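Local coordinates for protein DNA primase (Helicobacter pylori, PDB 4EHS) that synthesises the short RNA primers that DNA polymerase extends during replication and stimulates the helicase DnaB, which its C-terminal domain, the part in this structure, binds, at residues A[27-33]-A[102-106]; A[36-41]-A[90-96]; A[47-51]-A[96-100]; A[63-67]-A[79-83]; A[108-112]-A[129-133]. One frame throughout, in Å; residues are numbered along the deposited sequence.

Contact 1 of 5, residues A[27-33]-A[102-106]; sequences APSLEFL and LLILR
In the all-helical helicase-binding domain of this primase, the start of helix 30-43 is docked side-on against the middle of the long helix 96-117. Residues 27-29 are extended; Ser29 is the N-cap, its p rotamer bringing OG 2.9 Å from Phe32 N to hold the first helical turn. Backbones come nearest at Leu33 and Leu103, with CA atoms 6.8 Å apart. The main bump is Leu33 (chi1 t, chi2 p): its CD2 drops into a hollow on the other helix, 3.8 Å from Leu102 CG, 3.6 Å from Leu103 N and 4.2 Å from Arg106 CD. On the flanks, Leu30 CD1 meets Leu103 CD1 at 4.0 Å, and the puckered Pro28 ring packs with Pro28 CG 4.0 Å from Leu102 CD2. Arg106, nearly extended after an m chi1, suits its place by pairing an aliphatic stem with a planar head: Leu33 CD2 covers one guanidinium face, while both terminal nitrogens donate hydrogen bonds to one carbonyl, Arg106 NH2 and NH1 lying 2.7 and 2.8 Å from Pro28 O.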
# COMPACT_ATOMS: atom_id res chain seq x y z
N ALA A 27 8.53 1.77 -25.93
CA ALA A 27 7.65 1.41 -24.82
C ALA A 27 7.53 -0.12 -24.73
O ALA A 27 7.09 -0.78 -25.70
CB ALA A 27 6.26 1.98 -25.02
N PRO A 28 7.89 -0.68 -23.56
CA PRO A 28 8.00 -2.12 -23.44
C PRO A 28 6.67 -2.80 -23.24
O PRO A 28 5.69 -2.18 -22.82
CB PRO A 28 8.87 -2.32 -22.17
CG PRO A 28 8.55 -1.07 -21.35
CD PRO A 28 8.33 0.02 -22.32
N SER A 29 6.66 -4.10 -23.49
CA SER A 29 5.54 -4.96 -23.16
C SER A 29 5.50 -5.08 -21.63
O SER A 29 6.53 -4.79 -20.94
CB SER A 29 5.70 -6.37 -23.76
OG SER A 29 6.72 -7.15 -23.04
N LEU A 30 4.33 -5.45 -21.08
CA LEU A 30 4.26 -5.56 -19.65
C LEU A 30 5.13 -6.72 -19.18
O LEU A 30 5.80 -6.62 -18.15
CB LEU A 30 2.81 -5.72 -19.17
CG LEU A 30 2.59 -5.75 -17.67
CD1 LEU A 30 2.92 -4.39 -17.13
CD2 LEU A 30 1.12 -6.25 -17.43
N GLU A 31 5.23 -7.79 -19.98
CA GLU A 31 5.94 -8.97 -19.53
C GLU A 31 7.43 -8.58 -19.47
O GLU A 31 8.12 -8.90 -18.48
CB GLU A 31 5.68 -10.20 -20.44
CG GLU A 31 6.67 -11.31 -20.16
CD GLU A 31 6.26 -12.67 -20.71
OE1 GLU A 31 5.14 -12.81 -21.22
OE2 GLU A 31 7.05 -13.61 -20.58
N PHE A 32 7.90 -7.82 -20.47
CA PHE A 32 9.28 -7.36 -20.46
C PHE A 32 9.52 -6.44 -19.25
O PHE A 32 10.52 -6.51 -18.56
CB PHE A 32 9.61 -6.57 -21.74
CG PHE A 32 11.11 -6.14 -21.82
CD1 PHE A 32 12.09 -7.01 -22.32
CD2 PHE A 32 11.49 -4.89 -21.36
CE1 PHE A 32 13.42 -6.58 -22.36
CE2 PHE A 32 12.82 -4.45 -21.40
CZ PHE A 32 13.78 -5.33 -21.89
N LEU A 33 8.61 -5.53 -19.02
CA LEU A 33 8.79 -4.62 -17.88
C LEU A 33 8.79 -5.37 -16.53
O LEU A 33 9.59 -5.01 -15.64
CB LEU A 33 7.63 -3.60 -17.83
CG LEU A 33 7.70 -2.53 -16.76
CD1 LEU A 33 9.01 -1.73 -16.89
CD2 LEU A 33 6.49 -1.58 -16.91
N LEU A 102 7.13 3.06 -13.90
CA LEU A 102 6.31 2.71 -15.07
C LEU A 102 5.44 1.50 -14.82
O LEU A 102 4.31 1.50 -15.23
CB LEU A 102 7.28 2.48 -16.26
CG LEU A 102 6.60 2.17 -17.59
CD1 LEU A 102 5.84 3.41 -17.99
CD2 LEU A 102 7.68 1.75 -18.65
N LEU A 103 5.94 0.50 -14.06
CA LEU A 103 5.14 -0.64 -13.72
C LEU A 103 3.91 -0.21 -12.89
O LEU A 103 2.78 -0.65 -13.16
CB LEU A 103 5.97 -1.64 -12.90
CG LEU A 103 5.23 -2.93 -12.58
CD1 LEU A 103 5.09 -3.71 -13.84
CD2 LEU A 103 6.15 -3.66 -11.59
N ILE A 104 4.17 0.66 -11.91
CA ILE A 104 3.06 1.15 -11.07
C ILE A 104 2.09 1.98 -11.88
O ILE A 104 0.87 1.79 -11.71
CB ILE A 104 3.59 1.91 -9.85
CG1 ILE A 104 4.43 0.96 -8.97
CG2 ILE A 104 2.42 2.47 -9.00
CD1 ILE A 104 5.30 1.75 -7.97
N LEU A 105 2.61 2.90 -12.70
CA LEU A 105 1.77 3.72 -13.61
C LEU A 105 0.88 2.83 -14.47
O LEU A 105 -0.37 3.04 -14.50
CB LEU A 105 2.61 4.70 -14.48
CG LEU A 105 1.86 5.53 -15.55
CD1 LEU A 105 1.01 6.62 -14.94
CD2 LEU A 105 2.82 6.14 -16.54
N ARG A 106 1.45 1.82 -15.12
CA ARG A 106 0.61 0.82 -15.79
C ARG A 106 -0.50 0.17 -15.00
O ARG A 106 -1.66 0.06 -15.48
CB ARG A 106 1.44 -0.25 -16.48
CG ARG A 106 2.22 0.50 -17.58
CD ARG A 106 2.75 -0.49 -18.58
NE ARG A 106 3.45 0.20 -19.70
CZ ARG A 106 4.12 -0.53 -20.61
NH1 ARG A 106 4.13 -1.85 -20.51
NH2 ARG A 106 4.78 0.07 -21.57

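Contact 2 of 5, residues A[36-41]-A[90-96]; sequences LVIRYL and PLKKGGF
Tyr40 lies sandwiched: Leu91 CD2 sits over one face of its ring, 3.6 Å from the centroid, and Phe96 CA over the other at 3.8 Å, both CH-pi contacts almost along the ring normal. In the all-helical helicase-binding domain it points out of helix 30-43 and pins the loop that leads from helix 78-85 into helix 96-117; the backbones are nearest at Tyr40 and Phe96, CA to CA 6.5 Å. Residues 90-92 run extended, then a type II turn from Lys92 to Gly95 reverses the chain round the phenol. Gly94 takes the positive phi, and at Gly95 a CB would collide with Tyr40 OH. Phe96 (chi1 t) directs its ring edge toward the Tyr40 face, centroids 5.5 Å apart and planes at 61°, and its CZ reaches Leu41 CD2 at 3.4 Å. Leu36 CD1 supports Leu91 CD2 at 3.8 Å. Lys92 N donates to Tyr40 OH, 3.0 Å away. Ring packing thus holds the loop, and the hydroxyl, accepting from a loop amide, adds a directional tie.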
# COMPACT_ATOMS: atom_id res chain seq x y z
N LEU A 36 12.14 -6.98 -16.13
CA LEU A 36 13.17 -5.96 -15.93
C LEU A 36 13.21 -5.55 -14.49
O LEU A 36 14.28 -5.53 -13.89
CB LEU A 36 13.03 -4.80 -16.91
CG LEU A 36 14.08 -3.70 -16.87
CD1 LEU A 36 15.43 -4.27 -17.26
CD2 LEU A 36 13.65 -2.59 -17.83
N VAL A 37 12.01 -5.31 -13.95
CA VAL A 37 11.89 -4.82 -12.57
C VAL A 37 12.46 -5.93 -11.65
O VAL A 37 13.28 -5.63 -10.76
CB VAL A 37 10.42 -4.42 -12.26
CG1 VAL A 37 10.26 -4.29 -10.75
CG2 VAL A 37 10.08 -3.05 -12.87
N ILE A 38 12.08 -7.19 -11.86
CA ILE A 38 12.51 -8.25 -10.98
C ILE A 38 14.03 -8.47 -11.12
O ILE A 38 14.72 -8.84 -10.16
CB ILE A 38 11.71 -9.52 -11.25
CG1 ILE A 38 10.24 -9.27 -10.79
CG2 ILE A 38 12.27 -10.71 -10.43
CD1 ILE A 38 9.28 -10.35 -11.27
N ARG A 39 14.48 -8.31 -12.37
CA ARG A 39 15.95 -8.51 -12.61
C ARG A 39 16.79 -7.50 -11.78
O ARG A 39 17.88 -7.82 -11.18
CB ARG A 39 16.21 -8.39 -14.14
CG ARG A 39 17.75 -8.60 -14.36
CD ARG A 39 18.22 -9.99 -13.93
NE ARG A 39 19.63 -10.01 -14.39
CZ ARG A 39 19.98 -10.48 -15.57
NH1 ARG A 39 19.11 -11.24 -16.29
NH2 ARG A 39 21.26 -10.31 -15.98
N TYR A 40 16.33 -6.25 -11.73
CA TYR A 40 16.96 -5.24 -10.86
C TYR A 40 16.95 -5.73 -9.41
O TYR A 40 17.97 -5.60 -8.70
CB TYR A 40 16.22 -3.94 -10.88
CG TYR A 40 16.66 -2.96 -11.97
CD1 TYR A 40 17.83 -2.25 -11.84
CD2 TYR A 40 15.89 -2.79 -13.11
CE1 TYR A 40 18.23 -1.31 -12.83
CE2 TYR A 40 16.28 -1.87 -14.11
CZ TYR A 40 17.50 -1.16 -13.98
OH TYR A 40 17.89 -0.25 -14.94
N LEU A 41 15.79 -6.20 -8.93
CA LEU A 41 15.72 -6.75 -7.53
C LEU A 41 16.64 -7.96 -7.30
O LEU A 41 17.20 -8.12 -6.19
CB LEU A 41 14.29 -7.18 -7.20
CG LEU A 41 13.27 -6.11 -7.59
CD1 LEU A 41 11.95 -6.72 -7.15
CD2 LEU A 41 13.41 -4.73 -6.92
N PRO A 90 18.60 -5.30 -20.04
CA PRO A 90 19.70 -4.40 -19.78
C PRO A 90 19.47 -3.52 -18.53
O PRO A 90 18.62 -2.69 -18.52
CB PRO A 90 19.76 -3.59 -21.07
CG PRO A 90 18.31 -3.47 -21.47
CD PRO A 90 17.72 -4.83 -21.14
N LEU A 91 20.29 -3.69 -17.52
CA LEU A 91 20.18 -2.85 -16.30
C LEU A 91 21.12 -1.66 -16.44
O LEU A 91 22.16 -1.75 -17.08
CB LEU A 91 20.61 -3.67 -15.08
CG LEU A 91 19.85 -4.99 -14.89
CD1 LEU A 91 20.35 -5.63 -13.59
CD2 LEU A 91 18.34 -4.84 -14.87
N LYS A 92 20.80 -0.55 -15.79
CA LYS A 92 21.70 0.60 -15.82
C LYS A 92 21.76 1.17 -14.43
O LYS A 92 20.74 1.19 -13.68
CB LYS A 92 21.15 1.73 -16.71
CG LYS A 92 20.43 1.35 -17.99
CD LYS A 92 19.67 2.57 -18.49
CE LYS A 92 18.29 2.21 -19.04
NZ LYS A 92 17.70 3.32 -19.84
N LYS A 93 22.92 1.78 -14.11
CA LYS A 93 23.07 2.56 -12.89
C LYS A 93 21.96 3.64 -12.89
O LYS A 93 21.72 4.30 -13.91
CB LYS A 93 24.45 3.21 -12.91
CG LYS A 93 24.82 4.12 -11.76
CD LYS A 93 26.18 4.76 -12.13
CE LYS A 93 27.10 4.91 -10.93
NZ LYS A 93 28.25 5.84 -11.16
N GLY A 94 21.22 3.71 -11.79
CA GLY A 94 20.19 4.73 -11.58
C GLY A 94 18.93 4.53 -12.39
O GLY A 94 18.12 5.40 -12.49
N GLY A 95 18.76 3.36 -13.00
CA GLY A 95 17.64 3.15 -13.88
C GLY A 95 16.44 2.45 -13.26
O GLY A 95 15.38 2.45 -13.88
N PHE A 96 16.60 1.89 -12.04
CA PHE A 96 15.54 1.07 -11.43
C PHE A 96 14.23 1.85 -11.16
O PHE A 96 13.11 1.37 -11.47
CB PHE A 96 15.99 0.58 -10.07
CG PHE A 96 14.92 -0.20 -9.34
CD1 PHE A 96 14.41 -1.39 -9.88
CD2 PHE A 96 14.36 0.33 -8.13
CE1 PHE A 96 13.41 -2.08 -9.21
CE2 PHE A 96 13.38 -0.38 -7.48
CZ PHE A 96 12.89 -1.54 -8.02

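Contact 3 of 5, residues A[47-51]-A[96-100]; sequences LLDLA and FEKEL
Two helices, 45-51 and the opening turn of 96-117, run roughly the same way here, their short segments inclined by 34° (signed crossing -34°) with axes 11.7 Å apart. CA atoms pair one turn apart on each side: Leu47 with Phe96 at 7.9 Å, Ala51 with Leu100 at 7.6 Å. So wide a spacing needs a large residue between the backbones, and Phe96 supplies it. Aromatic contacts come first. With chi1 t, the Phe96 ring reaches across the gap; Leu47 (m, t) covers one face, its CB 4.1 Å from the centroid in a CH-pi contact and its CD1 3.8 Å from Phe96 CG. The ring rim is met by Leu50 CD2, 4.2 Å from Phe96 CE2, and by Ala51 CB, 4.1 Å from Phe96 CZ, where a small methyl suits the advancing ring tip. Phe96 also meets Tyr40 and Leu41 of helix 30-43, so the ring is a shared core residue of the globular helical bundle in this helicase-binding domain. Aliphatic packing continues one turn on, with Leu100 CD2 4.2 Å from Ala51 CA. At the margin, a polar group touches an apolar one: Glu97, exposed, reaches out with an extended chain (m, t), so that its OE2 lies 3.4 Å from Leu50 CD2. Away from helix 96-117, Leu48 packs on Ile127 of the second subunit and Asp49 on its Gln134.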
# COMPACT_ATOMS: atom_id res chain seq x y z
N LEU A 47 17.32 -2.78 -3.55
CA LEU A 47 16.17 -2.32 -4.34
C LEU A 47 14.85 -3.06 -4.00
O LEU A 47 13.77 -2.46 -4.17
CB LEU A 47 16.42 -2.47 -5.85
CG LEU A 47 17.68 -1.75 -6.28
CD1 LEU A 47 17.92 -1.94 -7.78
CD2 LEU A 47 17.66 -0.26 -5.98
N LEU A 48 14.93 -4.33 -3.58
CA LEU A 48 13.76 -5.06 -3.10
C LEU A 48 13.24 -4.33 -1.85
O LEU A 48 12.03 -4.15 -1.67
CB LEU A 48 14.12 -6.52 -2.78
CG LEU A 48 12.88 -7.34 -2.27
CD1 LEU A 48 11.78 -7.43 -3.32
CD2 LEU A 48 13.39 -8.74 -1.96
N ASP A 49 14.15 -3.91 -0.95
CA ASP A 49 13.72 -3.18 0.26
C ASP A 49 12.85 -1.97 -0.11
O ASP A 49 11.79 -1.76 0.47
CB ASP A 49 14.94 -2.69 1.07
CG ASP A 49 15.90 -3.85 1.48
OD1 ASP A 49 15.57 -5.05 1.43
OD2 ASP A 49 17.06 -3.50 1.82
N LEU A 50 13.30 -1.19 -1.10
CA LEU A 50 12.51 -0.05 -1.57
C LEU A 50 11.19 -0.54 -2.17
O LEU A 50 10.09 -0.02 -1.86
CB LEU A 50 13.31 0.70 -2.65
CG LEU A 50 12.53 1.88 -3.24
CD1 LEU A 50 12.23 2.92 -2.18
CD2 LEU A 50 13.31 2.50 -4.39
N ALA A 51 11.29 -1.51 -3.07
CA ALA A 51 10.12 -1.87 -3.91
C ALA A 51 9.00 -2.41 -3.02
O ALA A 51 7.85 -2.15 -3.30
CB ALA A 51 10.46 -2.91 -4.96
N PHE A 96 16.60 1.89 -12.04
CA PHE A 96 15.54 1.07 -11.43
C PHE A 96 14.23 1.85 -11.16
O PHE A 96 13.11 1.37 -11.47
CB PHE A 96 15.99 0.58 -10.07
CG PHE A 96 14.92 -0.20 -9.34
CD1 PHE A 96 14.41 -1.39 -9.88
CD2 PHE A 96 14.36 0.33 -8.13
CE1 PHE A 96 13.41 -2.08 -9.21
CE2 PHE A 96 13.38 -0.38 -7.48
CZ PHE A 96 12.89 -1.54 -8.02
N GLU A 97 14.36 3.01 -10.50
CA GLU A 97 13.15 3.69 -10.11
C GLU A 97 12.27 4.11 -11.26
O GLU A 97 11.06 4.09 -11.12
CB GLU A 97 13.47 4.91 -9.23
CG GLU A 97 13.82 4.39 -7.88
CD GLU A 97 14.02 5.49 -6.85
OE1 GLU A 97 13.35 6.57 -6.98
OE2 GLU A 97 14.78 5.21 -5.88
N LYS A 98 12.83 4.48 -12.40
CA LYS A 98 11.99 4.80 -13.58
C LYS A 98 11.19 3.57 -14.05
O LYS A 98 10.04 3.70 -14.41
CB LYS A 98 12.87 5.30 -14.70
CG LYS A 98 12.16 5.57 -16.00
CD LYS A 98 13.21 5.54 -17.11
CE LYS A 98 12.75 6.19 -18.41
NZ LYS A 98 12.26 5.17 -19.38
N GLU A 99 11.79 2.37 -14.01
CA GLU A 99 11.05 1.18 -14.43
C GLU A 99 10.05 0.80 -13.36
O GLU A 99 8.98 0.35 -13.71
CB GLU A 99 11.97 -0.02 -14.63
CG GLU A 99 13.20 0.19 -15.54
CD GLU A 99 12.88 0.80 -16.88
OE1 GLU A 99 11.70 0.79 -17.29
OE2 GLU A 99 13.84 1.33 -17.54
N LEU A 100 10.38 1.00 -12.06
CA LEU A 100 9.37 0.68 -11.02
C LEU A 100 8.17 1.66 -11.20
O LEU A 100 6.96 1.26 -11.16
CB LEU A 100 10.00 0.78 -9.60
CG LEU A 100 8.99 0.53 -8.48
CD1 LEU A 100 8.30 -0.84 -8.49
CD2 LEU A 100 9.76 0.80 -7.17

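Contact 4 of 5, residues A[63-67]-A[79-83]; sequences KKQEF and KLVAL
Glu66, Lys79 and Gln65 account for most of the surface covered where helix 64-71 meets helix 78-85, two short helices in the globular helical bundle of the helicase-binding domain. The backbones come very close, Glu66 CA to Leu80 CA 5.3 Å, and Lys63 is the N-cap of the first helix. Glu66 is folded (chi1 m, chi2 p), so its carboxylate curls back alongside the partner helix, OE2 lying 3.5 Å from Lys79 CB. A water bridges the remaining gap, donating to Glu66 OE2 at 2.7 Å and to Lys79 O at 2.6 Å; an acid suits a position facing a carbonyl once water can donate to both. The CB of Glu66 serves the apolar side, 3.9 Å from Leu80 CD1 and 4.0 Å from Leu83 CD2, while Leu80 CD1 presses to 3.1 Å from Glu66 O. Lys79, almost fully extended after chi1 m, spans the exposed margin, and its NZ donates to Gln65 OE1 at 2.8 Å, a long chain and a neutral amide closing the solvent side. Beneath this polar lid Leu80 packs on Leu42 and Leu83 on Ile38, seating the pair of short helices against helix 30-43, and Phe67 stacks on Phe60 of the preceding loop.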
# COMPACT_ATOMS: atom_id res chain seq x y z
N LYS A 63 4.79 -12.40 -14.05
CA LYS A 63 5.99 -12.91 -13.40
C LYS A 63 5.77 -12.98 -11.87
O LYS A 63 6.68 -12.87 -11.08
CB LYS A 63 7.26 -12.08 -13.77
CG LYS A 63 7.60 -12.08 -15.27
CD LYS A 63 8.05 -13.45 -15.72
CE LYS A 63 8.05 -13.56 -17.23
NZ LYS A 63 8.48 -14.85 -17.80
N LYS A 64 4.53 -13.32 -11.50
CA LYS A 64 4.20 -13.38 -10.10
C LYS A 64 5.02 -14.46 -9.39
O LYS A 64 5.51 -14.23 -8.29
CB LYS A 64 2.70 -13.61 -9.99
CG LYS A 64 2.24 -13.74 -8.56
CD LYS A 64 0.72 -13.85 -8.58
CE LYS A 64 0.13 -13.46 -7.23
NZ LYS A 64 0.73 -14.36 -6.20
N GLN A 65 5.19 -15.62 -10.02
CA GLN A 65 5.92 -16.71 -9.36
C GLN A 65 7.37 -16.31 -9.10
O GLN A 65 7.88 -16.60 -8.04
CB GLN A 65 5.85 -18.05 -10.16
CG GLN A 65 4.39 -18.46 -10.32
CD GLN A 65 4.15 -19.78 -11.04
OE1 GLN A 65 5.05 -20.61 -11.24
NE2 GLN A 65 2.90 -19.98 -11.43
N GLU A 66 8.01 -15.66 -10.07
CA GLU A 66 9.37 -15.15 -9.90
C GLU A 66 9.47 -14.18 -8.72
O GLU A 66 10.36 -14.33 -7.86
CB GLU A 66 9.87 -14.48 -11.21
CG GLU A 66 10.11 -15.55 -12.30
CD GLU A 66 8.88 -15.90 -13.13
OE1 GLU A 66 7.75 -15.54 -12.69
OE2 GLU A 66 9.08 -16.59 -14.19
N PHE A 67 8.57 -13.20 -8.67
CA PHE A 67 8.59 -12.23 -7.55
C PHE A 67 8.40 -12.97 -6.20
O PHE A 67 9.15 -12.73 -5.21
CB PHE A 67 7.52 -11.14 -7.72
CG PHE A 67 7.58 -10.07 -6.63
CD1 PHE A 67 8.48 -8.99 -6.75
CD2 PHE A 67 6.75 -10.13 -5.48
CE1 PHE A 67 8.56 -7.99 -5.77
CE2 PHE A 67 6.83 -9.12 -4.51
CZ PHE A 67 7.71 -8.04 -4.66
N LYS A 79 12.57 -20.77 -12.26
CA LYS A 79 12.10 -19.53 -12.88
C LYS A 79 12.97 -18.33 -12.58
O LYS A 79 13.26 -17.49 -13.47
CB LYS A 79 10.59 -19.30 -12.55
CG LYS A 79 9.68 -20.31 -13.29
CD LYS A 79 8.18 -20.07 -13.14
CE LYS A 79 7.43 -21.29 -13.67
NZ LYS A 79 5.95 -21.10 -13.80
N LEU A 80 13.38 -18.23 -11.32
CA LEU A 80 14.18 -17.09 -10.84
C LEU A 80 15.60 -17.22 -11.36
O LEU A 80 16.19 -16.24 -11.80
CB LEU A 80 14.14 -17.03 -9.31
CG LEU A 80 14.30 -15.70 -8.66
CD1 LEU A 80 13.17 -14.78 -9.17
CD2 LEU A 80 14.26 -15.87 -7.13
N VAL A 81 16.12 -18.44 -11.37
CA VAL A 81 17.42 -18.70 -11.99
C VAL A 81 17.41 -18.26 -13.47
O VAL A 81 18.29 -17.53 -13.94
CB VAL A 81 17.85 -20.18 -11.80
CG1 VAL A 81 19.00 -20.57 -12.74
CG2 VAL A 81 18.15 -20.44 -10.31
N ALA A 82 16.35 -18.63 -14.18
CA ALA A 82 16.31 -18.34 -15.60
C ALA A 82 16.24 -16.81 -15.83
O ALA A 82 16.85 -16.26 -16.78
CB ALA A 82 15.11 -19.01 -16.23
N LEU A 83 15.48 -16.13 -14.98
CA LEU A 83 15.42 -14.70 -15.13
C LEU A 83 16.78 -14.04 -14.79
O LEU A 83 17.20 -13.09 -15.45
CB LEU A 83 14.26 -14.19 -14.22
CG LEU A 83 13.97 -12.73 -14.10
CD1 LEU A 83 13.71 -12.14 -15.46
CD2 LEU A 83 12.75 -12.54 -13.21
O HOH W 1 11.48 -17.09 -15.38

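Contact 5 of 5, residues A[108-112]-A[129-133]; sequences FERQL and LKKAR
Helices 96-117 and 122-140 form an antiparallel helical hairpin, and here their short segments cross at 146° between N-to-C directions (signed -146°), with axes 9.0 Å apart. Across them, Phe108 CA is 5.3 Å from Ala132 CA and Leu112 CA is 6.1 Å from Leu129 CA. Ala132 makes the close approach possible: its CB points at the other helix and takes little space, lying 4.2 Å from Gln111 CB and 4.0 Å from Leu112 CD2. Phe108 (chi1 m) passes along one flank of that alanine, CD1 3.7 Å from Ala132 CA, and its CE1 touches the aliphatic stem of Lys131, 4.0 Å from CD. Leu112 (m, t) bends its tip inward, CD2 3.9 Å from Leu129 CD2 and 3.7 Å from Arg133 CG; the same methyl lies over one face of the Arg133 guanidinium. The hairpin extends from the globular bundle, as in the C2 subdomain of related DnaG primases. Its outer surface takes part in the dimer: Lys131 NZ hydrogen-bonds to Val52 O of the second subunit and forms a salt bridge with Glu149 of its own chain, while Lys130 pairs with Asp49 of the second subunit. Between the segments the chemistry is mostly apolar: Lys131 packs its CD on Phe108 while NZ goes to those outside partners, and Arg133 offers both CG and a guanidinium face to Leu112.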
# COMPACT_ATOMS: atom_id res chain seq x y z
N PHE A 108 -2.08 1.47 -12.42
CA PHE A 108 -3.16 2.47 -12.21
C PHE A 108 -3.89 2.84 -13.50
O PHE A 108 -5.12 3.10 -13.46
CB PHE A 108 -2.66 3.71 -11.49
CG PHE A 108 -2.43 3.49 -10.02
CD1 PHE A 108 -3.50 3.33 -9.14
CD2 PHE A 108 -1.15 3.46 -9.50
CE1 PHE A 108 -3.28 3.12 -7.77
CE2 PHE A 108 -0.92 3.30 -8.13
CZ PHE A 108 -1.97 3.09 -7.26
N GLU A 109 -3.19 2.80 -14.64
CA GLU A 109 -3.89 3.02 -15.91
C GLU A 109 -4.92 1.92 -16.14
O GLU A 109 -6.08 2.21 -16.53
CB GLU A 109 -2.84 3.16 -17.05
CG GLU A 109 -2.14 4.52 -17.04
CD GLU A 109 -1.02 4.63 -18.11
OE1 GLU A 109 -0.55 3.55 -18.56
OE2 GLU A 109 -0.64 5.78 -18.48
N ARG A 110 -4.55 0.66 -15.88
CA ARG A 110 -5.49 -0.42 -15.92
C ARG A 110 -6.67 -0.24 -14.93
O ARG A 110 -7.81 -0.61 -15.26
CB ARG A 110 -4.84 -1.77 -15.63
CG ARG A 110 -3.92 -2.26 -16.76
CD ARG A 110 -3.44 -3.69 -16.56
NE ARG A 110 -2.87 -4.08 -15.28
CZ ARG A 110 -1.59 -3.88 -14.90
NH1 ARG A 110 -0.73 -3.27 -15.71
NH2 ARG A 110 -1.19 -4.34 -13.71
N GLN A 111 -6.39 0.26 -13.73
CA GLN A 111 -7.45 0.51 -12.77
C GLN A 111 -8.50 1.45 -13.34
O GLN A 111 -9.68 1.24 -13.08
CB GLN A 111 -6.88 1.12 -11.48
CG GLN A 111 -6.16 0.08 -10.64
CD GLN A 111 -6.98 -1.15 -10.40
OE1 GLN A 111 -6.63 -2.24 -10.84
NE2 GLN A 111 -8.08 -1.00 -9.71
N LEU A 112 -8.07 2.50 -14.00
CA LEU A 112 -8.97 3.46 -14.61
C LEU A 112 -9.94 2.75 -15.55
O LEU A 112 -11.12 3.07 -15.56
CB LEU A 112 -8.21 4.56 -15.37
CG LEU A 112 -7.68 5.78 -14.63
CD1 LEU A 112 -7.28 6.89 -15.60
CD2 LEU A 112 -8.68 6.34 -13.64
N LEU A 129 -11.44 5.57 -8.41
CA LEU A 129 -11.07 6.28 -9.62
C LEU A 129 -10.26 7.53 -9.28
O LEU A 129 -9.29 7.81 -9.90
CB LEU A 129 -12.30 6.66 -10.43
CG LEU A 129 -12.97 5.54 -11.16
CD1 LEU A 129 -14.30 5.94 -11.67
CD2 LEU A 129 -12.15 5.13 -12.26
N LYS A 130 -10.71 8.24 -8.27
CA LYS A 130 -10.01 9.47 -7.91
C LYS A 130 -8.57 9.16 -7.46
O LYS A 130 -7.64 9.84 -7.90
CB LYS A 130 -10.77 10.19 -6.80
CG LYS A 130 -10.18 11.58 -6.46
CD LYS A 130 -11.13 12.30 -5.49
CE LYS A 130 -10.91 13.81 -5.56
NZ LYS A 130 -9.84 14.20 -4.62
N LYS A 131 -8.42 8.10 -6.66
CA LYS A 131 -7.11 7.66 -6.21
C LYS A 131 -6.22 7.22 -7.37
O LYS A 131 -5.03 7.59 -7.40
CB LYS A 131 -7.26 6.53 -5.22
CG LYS A 131 -5.90 6.14 -4.60
CD LYS A 131 -5.55 4.65 -4.81
CE LYS A 131 -4.36 4.15 -3.95
NZ LYS A 131 -4.76 3.18 -2.89
N ALA A 132 -6.77 6.49 -8.33
CA ALA A 132 -5.93 6.08 -9.49
C ALA A 132 -5.49 7.28 -10.31
O ALA A 132 -4.40 7.33 -10.77
CB ALA A 132 -6.69 5.13 -10.37
N ARG A 133 -6.40 8.25 -10.54
CA ARG A 133 -6.03 9.47 -11.29
C ARG A 133 -4.95 10.29 -10.58
O ARG A 133 -4.02 10.83 -11.23
CB ARG A 133 -7.25 10.39 -11.53
CG ARG A 133 -8.19 9.89 -12.61
CD ARG A 133 -9.38 10.94 -12.84
NE ARG A 133 -10.66 10.23 -12.97
CZ ARG A 133 -11.00 9.57 -14.06
NH1 ARG A 133 -10.15 9.63 -15.08
NH2 ARG A 133 -12.15 8.82 -14.13

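How the contacts relate
Contacts 2 and 3 are the most tightly joined, with centres 8 Å apart and Phe96 in common. Helix 30-43 links contact 2 to contact 1, where Val37 CG2 lies 4.2 Å from Leu103 CD2, and contact 4 packs against the same helix, Ile38 CG2 lying 3.4 Å from Leu83 CD2. These four build the globular bundle. Contact 5 stands apart, its centre about 27 Å from that of contact 4 and 25 Å from that of contact 2; helix 96-117, used by contacts 1, 3 and 5, spans the distance. The catalytic core lies outside this fragment. Contacts 3 and 5 both touch the second subunit, where Asp49 and Lys130 pair between chains.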